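Local coordinates for protein PHOX (Pseudomonas fluorescens, PDB 4A9V) that hydrolyses phosphate monoesters as an alkaline phosphatase of the PhoX family, a beta-propeller enzyme that uses an iron-calcium cofactor for phosphotransfer, at residues T20-S25 and G556-P561; S72-P77 and G187-C192; H158-T163 and L368-L373. All coordinates share one frame; numbering follows the deposited sequence.

Overall arrangement
In this beta-propeller chain, contact 1 joins the loop before strand 30-37 to the loop between strands 544-550 and 572-578, beside the four-stranded sheet in which strand 30-37 pairs with 572-578, consistent with closure of the propeller ring; contacts 2 and 3 are nested inside the loop it closes. Contact 2 links strand 68-76, outermost in its four-stranded sheet, to strand 189-193 of another sheet. Contact 3 packs a loop against the end of helix 364-369 and H370, the residue before helix 371-377, and crosses contact 2 along the chain. Centres lie about 30 Å (1-2), 28 Å (2-3) and 43 Å (1-3) apart, with 1 and 3 on opposite sides of the chain's centre.

Contact 1: T20-S25 and G556-P561; sequences TTDTIS and GGSTFP
The segment T20-S25 begins with a small hydroxyl pairing of its own: OG1 of T21 and OG1 of T23, the residues flanking D22, are hydrogen-bonded at 2.8 Å. D22 sits at the centre of an inverse gamma turn, with T23 N weakly bonded to T21 O, and this tight bend presents its side chain to G556-P561. With CG anti to the backbone N (chi1 -164°), the carboxylate reaches S558 and T559 with both oxygens, each through its syn lone pair. OD1 of D22 accepts a hydrogen bond from S558 OG at 2.7 Å, while OD2 of D22 accepts the backbone N of T559 at 2.9 Å in a nearly straight bond (164°). A water donates to OD2 as well, and OD1 receives a further bond from the backbone N of I529. Four donors thus grip the group and would probably stabilise its charge. S558 OG, itself anti to its backbone N, also accepts from F560 N at 3.0 Å, which closes an ST turn. I24 crosses F560 obliquely, its CG1 3.8 Å from F560 CE2, while the carbonyl O of D22 lies at the edge of that ring. F560 CG is anti to its backbone N, and CB of P561, which follows a cis peptide bond, covers one ring face. I549 of strand 544-550 touches both I24 and F560. An aspartate pinning an ST turn beside an apolar pair here ties the loop before strand 30-37 to that between strands 544-550 and 572-578; 30-37 pairs with 572-578 in one sheet, consistent with ring closure of a beta-propeller.

Contact 2: S72-P77 and G187-C192; sequences SLFEFP and GTYLTC. With EDO (1,2-ethanediol), chain O.
Two neighbouring sheets of the beta-propeller meet here, strand 68-76 of one facing strand 189-193 of the other through side chains, with no hydrogen bond between the segments. F74 carries the contact. Its CG is anti to the carbonyl carbon (chi1 -66°), and the F74 and Y189 side chains cross at about a right angle, CZ of F74 3.8 Å from Y189 CB. CZ of F74 is also 3.5 Å from T188 O, in plane at the ring edge. Y189, with CG anti to its backbone N, turns its own edge to S72: OG of S72 lies in that ring plane, 3.6 Å from Y189 CE1. Replacing F74 by an alanine would probably loosen the seam between the sheets, since the ring's contacts with Y189 CB and the T188 carbonyl would go. An ethanediol, probably from the crystallisation liquor, accepts from E75 N through O1 at 2.8 Å; K183 NZ, which also makes a cation-pi contact with F74, bonds it too. The polar ends are held by other residues: S72 OG pairs with N181 and Y189 OH with N88. The carbonyl O at the ring edge would probably add a weak electrostatic attraction to a mainly van der Waals contact.

Contact 3: H158-T163 and L368-L373; sequences HELMKT and LIHARL
I369 has CG1 anti to its carbonyl carbon (chi1 -63°) and an extended chi2 of 164°, so CD1 projects from the end of helix 364-369 toward H158-T163. M161 is instead bent at chi2 and chi3, which brings its sulfur to meet the isoleucine tip to tip, SD of M161 lying 4.0 Å from I369 CD1. L160 comes to the same methyl obliquely: CB of L160 is 3.9 Å from I369 CD1, and CD1 of L160 is 4.1 Å from CD1 of I369. The loop between strands 148-152 and 171-173 is thereby packed on the end of helix 364-369, away from the metal sites. H158-T163 holds a short 3-10 segment at 159-161, and M161 N bonds back to H158 O at 2.9 Å. The bend is reinforced by the ring of H158, whose ND1 accepts L160 N at 3.0 Å, almost straight (173°) although the donor is tilted somewhat out of the ring plane. Its other nitrogen, NE2, is hydrogen-bonded to OD2 of D363, the residue just before helix 364-369, so the imidazole links the loop to the start of the helix. H370 separates helix 364-369 from helix 371-377, being both the first residue to leave the one and the N-cap position of the other. The L160 and H370 side chains cross at about a right angle, CE1 of H370 4.2 Å from L160 CD1.

Contact 1: T20-S25 and G556-P561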
loop_
_atom_site.group_PDB
_atom_site.type_symbol
_atom_site.label_atom_id
_atom_site.label_comp_id
_atom_site.label_asym_id
_atom_site.label_seq_id
_atom_site.Cartn_x
_atom_site.Cartn_y
_atom_site.Cartn_z
ATOM N N THR A 20 -14.386 -18.459 -8.764
ATOM C CA THR A 20 -15.140 -18.109 -7.570
ATOM C C THR A 20 -14.837 -19.061 -6.411
ATOM O O THR A 20 -15.398 -18.912 -5.328
ATOM C CB THR A 20 -16.653 -18.135 -7.855
ATOM O OG1 THR A 20 -17.020 -19.433 -8.328
ATOM C CG2 THR A 20 -17.011 -17.109 -8.913
ATOM N N THR A 21 -13.880 -19.963 -6.612
ATOM C CA THR A 21 -13.550 -20.984 -5.624
ATOM C C THR A 21 -12.685 -20.433 -4.488
ATOM O O THR A 21 -12.041 -19.394 -4.628
ATOM C CB THR A 21 -12.808 -22.149 -6.298
ATOM O OG1 THR A 21 -11.728 -21.629 -7.080
ATOM C CG2 THR A 21 -13.755 -22.938 -7.197
ATOM N N ASP A 22 -12.685 -21.146 -3.364
ATOM C CA ASP A 22 -11.910 -20.765 -2.185
ATOM C C ASP A 22 -10.498 -21.345 -2.278
ATOM O O ASP A 22 -10.021 -22.016 -1.360
ATOM C CB ASP A 22 -12.618 -21.260 -0.922
ATOM C CG ASP A 22 -12.102 -20.602 0.340
ATOM O OD1 ASP A 22 -11.696 -19.420 0.271
ATOM O OD2 ASP A 22 -12.198 -21.235 1.418
ATOM N N THR A 23 -9.833 -21.032 -3.389
ATOM C CA THR A 23 -8.536 -21.604 -3.742
ATOM C C THR A 23 -7.713 -20.559 -4.500
ATOM O O THR A 23 -8.257 -19.559 -4.971
ATOM C CB THR A 23 -8.695 -22.836 -4.654
ATOM O OG1 THR A 23 -9.264 -22.436 -5.908
ATOM C CG2 THR A 23 -9.581 -23.888 -4.002
ATOM N N ILE A 24 -6.432 -20.854 -4.714
ATOM C CA ILE A 24 -5.623 -20.157 -5.707
ATOM C C ILE A 24 -5.733 -20.879 -7.047
ATOM O O ILE A 24 -5.503 -22.077 -7.131
ATOM C CB ILE A 24 -4.135 -20.160 -5.287
ATOM C CG1 ILE A 24 -3.931 -19.451 -3.947
ATOM C CG2 ILE A 24 -3.274 -19.547 -6.378
ATOM C CD1 ILE A 24 -4.008 -17.949 -4.031
ATOM N N SER A 25 -6.061 -20.137 -8.094
ATOM C CA SER A 25 -6.049 -20.649 -9.455
ATOM C C SER A 25 -4.928 -19.974 -10.232
ATOM O O SER A 25 -4.758 -18.756 -10.132
ATOM C CB SER A 25 -7.395 -20.352 -10.129
ATOM O OG SER A 25 -8.469 -20.894 -9.379
ATOM N N GLY A 556 -17.010 -14.262 6.052
ATOM C CA GLY A 556 -17.319 -15.535 6.694
ATOM C C GLY A 556 -17.391 -16.733 5.761
ATOM O O GLY A 556 -17.884 -17.793 6.153
ATOM N N GLY A 557 -16.858 -16.607 4.548
ATOM C CA GLY A 557 -17.011 -17.674 3.552
ATOM C C GLY A 557 -15.747 -18.406 3.096
ATOM O O GLY A 557 -15.751 -19.055 2.048
ATOM N N SER A 558 -14.700 -18.398 3.917
ATOM C CA SER A 558 -13.428 -19.019 3.542
ATOM C C SER A 558 -12.846 -19.845 4.681
ATOM O O SER A 558 -12.985 -19.487 5.855
ATOM C CB SER A 558 -12.417 -17.947 3.111
ATOM O OG SER A 558 -11.182 -18.519 2.712
ATOM N N THR A 559 -12.096 -20.884 4.317
ATOM C CA THR A 559 -11.245 -21.592 5.264
ATOM C C THR A 559 -9.794 -21.648 4.753
ATOM O O THR A 559 -8.977 -22.420 5.244
ATOM C CB THR A 559 -11.779 -23.018 5.520
ATOM O OG1 THR A 559 -11.950 -23.706 4.276
ATOM C CG2 THR A 559 -13.121 -22.974 6.254
ATOM N N PHE A 560 -9.472 -20.768 3.809
ATOM C CA PHE A 560 -8.144 -20.726 3.192
ATOM C C PHE A 560 -7.104 -20.237 4.207
ATOM O O PHE A 560 -7.360 -19.262 4.916
ATOM C CB PHE A 560 -8.203 -19.759 2.005
ATOM C CG PHE A 560 -6.909 -19.610 1.270
ATOM C CD1 PHE A 560 -5.972 -18.674 1.668
ATOM C CD2 PHE A 560 -6.639 -20.396 0.167
ATOM C CE1 PHE A 560 -4.779 -18.536 0.981
ATOM C CE2 PHE A 560 -5.440 -20.282 -0.510
ATOM C CZ PHE A 560 -4.524 -19.329 -0.120
ATOM N N PRO A 561 -5.892 -20.831 4.213
ATOM C CA PRO A 561 -5.383 -21.846 3.305
ATOM C C PRO A 561 -5.505 -23.284 3.808
ATOM O O PRO A 561 -5.249 -24.208 3.042
ATOM C CB PRO A 561 -3.904 -21.479 3.180
ATOM C CG PRO A 561 -3.561 -20.917 4.515
ATOM C CD PRO A 561 -4.797 -20.186 4.968
HETATM O O HOH W 1 -14.128 -23.329 1.822
#

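Contact 2: S72-P77 and G187-C192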
loop_
_atom_site.group_PDB
_atom_site.type_symbol
_atom_site.label_atom_id
_atom_site.label_comp_id
_atom_site.label_asym_id
_atom_site.label_seq_id
_atom_site.Cartn_x
_atom_site.Cartn_y
_atom_site.Cartn_z
ATOM N N SER A 72 8.441 -6.081 0.580
ATOM C CA SER A 72 9.638 -6.092 -0.250
ATOM C C SER A 72 10.557 -7.232 0.170
ATOM O O SER A 72 10.641 -7.585 1.355
ATOM C CB SER A 72 10.406 -4.773 -0.115
ATOM O OG SER A 72 9.703 -3.675 -0.666
ATOM N N LEU A 73 11.341 -7.699 -0.797
ATOM C CA LEU A 73 12.384 -8.680 -0.571
ATOM C C LEU A 73 13.752 -8.014 -0.752
ATOM O O LEU A 73 13.980 -7.283 -1.723
ATOM C CB LEU A 73 12.210 -9.859 -1.538
ATOM C CG LEU A 73 13.229 -10.988 -1.405
ATOM C CD1 LEU A 73 12.608 -12.325 -1.769
ATOM C CD2 LEU A 73 14.469 -10.745 -2.251
ATOM N N PHE A 74 14.647 -8.291 0.191
ATOM C CA PHE A 74 16.008 -7.775 0.198
ATOM C C PHE A 74 16.976 -8.937 0.054
ATOM O O PHE A 74 17.033 -9.821 0.899
ATOM C CB PHE A 74 16.289 -7.049 1.519
ATOM C CG PHE A 74 15.466 -5.804 1.713
ATOM C CD1 PHE A 74 14.164 -5.873 2.185
ATOM C CD2 PHE A 74 15.991 -4.559 1.399
ATOM C CE1 PHE A 74 13.400 -4.728 2.320
ATOM C CE2 PHE A 74 15.226 -3.410 1.529
ATOM C CZ PHE A 74 13.929 -3.498 1.989
ATOM N N GLU A 75 17.759 -8.922 -1.015
ATOM C CA GLU A 75 18.902 -9.826 -1.199
ATOM C C GLU A 75 19.772 -9.809 0.041
ATOM O O GLU A 75 20.079 -8.737 0.537
ATOM C CB GLU A 75 19.750 -9.343 -2.378
ATOM C CG GLU A 75 19.101 -9.543 -3.735
ATOM C CD GLU A 75 19.743 -8.699 -4.819
ATOM O OE1 GLU A 75 20.860 -9.043 -5.257
ATOM O OE2 GLU A 75 19.126 -7.696 -5.238
ATOM N N PHE A 76 20.232 -10.964 0.502
ATOM C CA PHE A 76 21.119 -11.009 1.642
ATOM C C PHE A 76 22.567 -10.911 1.163
ATOM O O PHE A 76 23.026 -11.762 0.414
ATOM C CB PHE A 76 20.901 -12.313 2.413
ATOM C CG PHE A 76 21.360 -12.255 3.836
ATOM C CD1 PHE A 76 22.705 -12.340 4.141
ATOM C CD2 PHE A 76 20.457 -12.037 4.862
ATOM C CE1 PHE A 76 23.146 -12.212 5.443
ATOM C CE2 PHE A 76 20.888 -11.922 6.173
ATOM C CZ PHE A 76 22.235 -12.031 6.463
ATOM N N PRO A 77 23.270 -9.821 1.507
ATOM C CA PRO A 77 24.627 -9.666 0.987
ATOM C C PRO A 77 25.505 -10.883 1.287
ATOM O O PRO A 77 25.539 -11.361 2.415
ATOM C CB PRO A 77 25.133 -8.412 1.712
ATOM C CG PRO A 77 23.892 -7.629 1.992
ATOM C CD PRO A 77 22.863 -8.670 2.329
ATOM N N GLY A 187 19.206 0.125 1.052
ATOM C CA GLY A 187 19.011 -1.074 1.865
ATOM C C GLY A 187 17.997 -0.926 2.982
ATOM O O GLY A 187 18.049 -1.657 3.966
ATOM N N THR A 188 17.022 -0.042 2.794
ATOM C CA THR A 188 15.971 0.126 3.778
ATOM C C THR A 188 14.577 -0.036 3.175
ATOM O O THR A 188 14.391 -0.067 1.954
ATOM C CB THR A 188 16.071 1.471 4.512
ATOM O OG1 THR A 188 15.823 2.533 3.588
ATOM C CG2 THR A 188 17.438 1.641 5.183
ATOM N N TYR A 189 13.620 -0.215 4.078
ATOM C CA TYR A 189 12.235 -0.481 3.737
ATOM C C TYR A 189 11.390 0.721 4.147
ATOM O O TYR A 189 11.565 1.258 5.247
ATOM C CB TYR A 189 11.766 -1.715 4.515
ATOM C CG TYR A 189 10.344 -2.136 4.231
ATOM C CD1 TYR A 189 9.999 -2.633 2.991
ATOM C CD2 TYR A 189 9.369 -2.120 5.226
ATOM C CE1 TYR A 189 8.713 -3.060 2.723
ATOM C CE2 TYR A 189 8.074 -2.550 4.967
ATOM C CZ TYR A 189 7.764 -3.042 3.718
ATOM O OH TYR A 189 6.503 -3.503 3.414
ATOM N N LEU A 190 10.470 1.130 3.279
ATOM C CA LEU A 190 9.486 2.146 3.626
ATOM C C LEU A 190 8.123 1.496 3.790
ATOM O O LEU A 190 7.687 0.715 2.935
ATOM C CB LEU A 190 9.414 3.220 2.534
ATOM C CG LEU A 190 10.736 3.911 2.175
ATOM C CD1 LEU A 190 10.517 4.979 1.113
ATOM C CD2 LEU A 190 11.436 4.494 3.394
ATOM N N THR A 191 7.486 1.788 4.916
ATOM C CA THR A 191 6.130 1.351 5.162
ATOM C C THR A 191 5.220 2.570 5.296
ATOM O O THR A 191 5.621 3.612 5.809
ATOM C CB THR A 191 6.032 0.420 6.392
ATOM O OG1 THR A 191 4.711 -0.118 6.453
ATOM C CG2 THR A 191 6.331 1.142 7.692
ATOM N N CYS A 192 4.001 2.446 4.790
ATOM C CA CYS A 192 3.122 3.581 4.568
ATOM C C CYS A 192 1.875 3.467 5.435
ATOM O O CYS A 192 1.136 2.489 5.338
ATOM C CB CYS A 192 2.714 3.606 3.103
ATOM S SG CYS A 192 4.073 4.058 2.017
HETATM C C1 EDO O . 18.626 -6.283 -2.578
HETATM O O1 EDO O . 17.375 -7.058 -3.011
HETATM C C2 EDO O . 18.190 -5.046 -1.784
HETATM O O2 EDO O . 19.178 -4.740 -0.783
#

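Contact 3: H158-T163 and L368-L373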
loop_
_atom_site.group_PDB
_atom_site.type_symbol
_atom_site.label_atom_id
_atom_site.label_comp_id
_atom_site.label_asym_id
_atom_site.label_seq_id
_atom_site.Cartn_x
_atom_site.Cartn_y
_atom_site.Cartn_z
ATOM N N HIS A 158 7.739 19.624 16.553
ATOM C CA HIS A 158 6.777 20.716 16.414
ATOM C C HIS A 158 5.753 20.661 17.516
ATOM O O HIS A 158 5.397 19.582 17.991
ATOM C CB HIS A 158 6.082 20.645 15.062
ATOM C CG HIS A 158 5.360 21.911 14.693
ATOM N ND1 HIS A 158 4.059 22.112 14.975
ATOM C CD2 HIS A 158 5.816 23.072 14.079
ATOM C CE1 HIS A 158 3.694 23.332 14.534
ATOM N NE2 HIS A 158 4.774 23.919 13.996
ATOM N N GLU A 159 5.189 21.814 17.859
ATOM C CA GLU A 159 4.099 21.875 18.829
ATOM C C GLU A 159 2.961 20.898 18.507
ATOM O O GLU A 159 2.416 20.260 19.406
ATOM C CB GLU A 159 3.552 23.298 18.901
ATOM C CG GLU A 159 4.400 24.243 19.741
ATOM C CD GLU A 159 4.635 23.734 21.153
ATOM O OE1 GLU A 159 3.661 23.677 21.934
ATOM O OE2 GLU A 159 5.815 23.585 21.533
ATOM N N LEU A 160 2.607 20.774 17.230
ATOM C CA LEU A 160 1.495 19.908 16.828
ATOM C C LEU A 160 1.800 18.420 17.004
ATOM O O LEU A 160 0.906 17.582 16.895
ATOM C CB LEU A 160 1.122 20.157 15.368
ATOM C CG LEU A 160 0.413 21.479 15.086
ATOM C CD1 LEU A 160 0.248 21.673 13.588
ATOM C CD2 LEU A 160 -0.929 21.536 15.797
ATOM N N MET A 161 3.068 18.100 17.248
ATOM C CA MET A 161 3.513 16.715 17.375
ATOM C C MET A 161 3.779 16.327 18.826
ATOM O O MET A 161 4.234 15.224 19.098
ATOM C CB MET A 161 4.776 16.482 16.542
ATOM C CG MET A 161 4.605 16.825 15.077
ATOM S SD MET A 161 3.499 15.701 14.189
ATOM C CE MET A 161 4.639 14.381 13.807
ATOM N N LYS A 162 3.515 17.245 19.748
ATOM C CA LYS A 162 3.709 16.998 21.171
ATOM C C LYS A 162 2.412 16.527 21.824
ATOM O O LYS A 162 1.337 17.043 21.537
ATOM C CB LYS A 162 4.204 18.274 21.864
ATOM C CG LYS A 162 5.570 18.746 21.383
ATOM C CD LYS A 162 5.950 20.080 22.004
ATOM C CE LYS A 162 7.324 20.525 21.533
ATOM N NZ LYS A 162 7.739 21.811 22.157
ATOM N N THR A 163 2.533 15.570 22.737
ATOM C CA THR A 163 1.395 15.077 23.497
ATOM C C THR A 163 1.783 15.008 24.969
ATOM O O THR A 163 2.954 15.156 25.322
ATOM C CB THR A 163 1.008 13.664 23.046
ATOM O OG1 THR A 163 2.110 12.791 23.297
ATOM C CG2 THR A 163 0.644 13.637 21.572
ATOM N N LEU A 368 3.640 20.168 6.066
ATOM C CA LEU A 368 3.807 18.720 5.958
ATOM C C LEU A 368 2.739 17.956 6.749
ATOM O O LEU A 368 2.148 16.998 6.247
ATOM C CB LEU A 368 5.207 18.329 6.430
ATOM C CG LEU A 368 6.340 18.900 5.574
ATOM C CD1 LEU A 368 7.664 18.751 6.301
ATOM C CD2 LEU A 368 6.373 18.241 4.208
ATOM N N ILE A 369 2.461 18.401 7.970
ATOM C CA ILE A 369 1.448 17.765 8.807
ATOM C C ILE A 369 0.075 17.871 8.134
ATOM O O ILE A 369 -0.743 16.955 8.219
ATOM C CB ILE A 369 1.443 18.394 10.217
ATOM C CG1 ILE A 369 2.785 18.155 10.920
ATOM C CG2 ILE A 369 0.300 17.841 11.055
ATOM C CD1 ILE A 369 3.011 19.043 12.127
ATOM N N HIS A 370 -0.156 18.997 7.463
ATOM C CA HIS A 370 -1.412 19.270 6.773
ATOM C C HIS A 370 -1.210 19.339 5.282
ATOM O O HIS A 370 -1.805 20.167 4.590
ATOM C CB HIS A 370 -2.018 20.561 7.306
ATOM C CG HIS A 370 -2.394 20.475 8.754
ATOM N ND1 HIS A 370 -2.456 21.552 9.561
ATOM C CD2 HIS A 370 -2.774 19.383 9.526
ATOM C CE1 HIS A 370 -2.841 21.163 10.791
ATOM N NE2 HIS A 370 -3.026 19.835 10.770
ATOM N N ALA A 371 -0.484 18.363 4.746
ATOM C CA ALA A 371 -0.153 18.347 3.329
ATOM C C ALA A 371 -1.397 18.378 2.440
ATOM O O ALA A 371 -1.375 18.996 1.382
ATOM C CB ALA A 371 0.705 17.143 3.009
ATOM N N ARG A 372 -2.475 17.706 2.847
ATOM C CA ARG A 372 -3.694 17.717 2.044
ATOM C C ARG A 372 -4.180 19.150 1.839
ATOM O O ARG A 372 -4.649 19.507 0.757
ATOM C CB ARG A 372 -4.796 16.906 2.726
ATOM C CG ARG A 372 -4.641 15.399 2.612
ATOM C CD ARG A 372 -5.848 14.682 3.191
ATOM N NE ARG A 372 -5.833 13.272 2.860
ATOM C CZ ARG A 372 -6.820 12.431 3.125
ATOM N NH1 ARG A 372 -7.877 12.821 3.830
ATOM N NH2 ARG A 372 -6.761 11.202 2.648
ATOM N N LEU A 373 -4.197 19.927 2.917
ATOM C CA LEU A 373 -4.681 21.298 2.863
ATOM C C LEU A 373 -3.769 22.157 2.004
ATOM O O LEU A 373 -4.232 23.010 1.262
ATOM C CB LEU A 373 -4.787 21.887 4.270
ATOM C CG LEU A 373 -5.915 21.295 5.109
ATOM C CD1 LEU A 373 -5.905 21.919 6.495
ATOM C CD2 LEU A 373 -7.265 21.524 4.448
#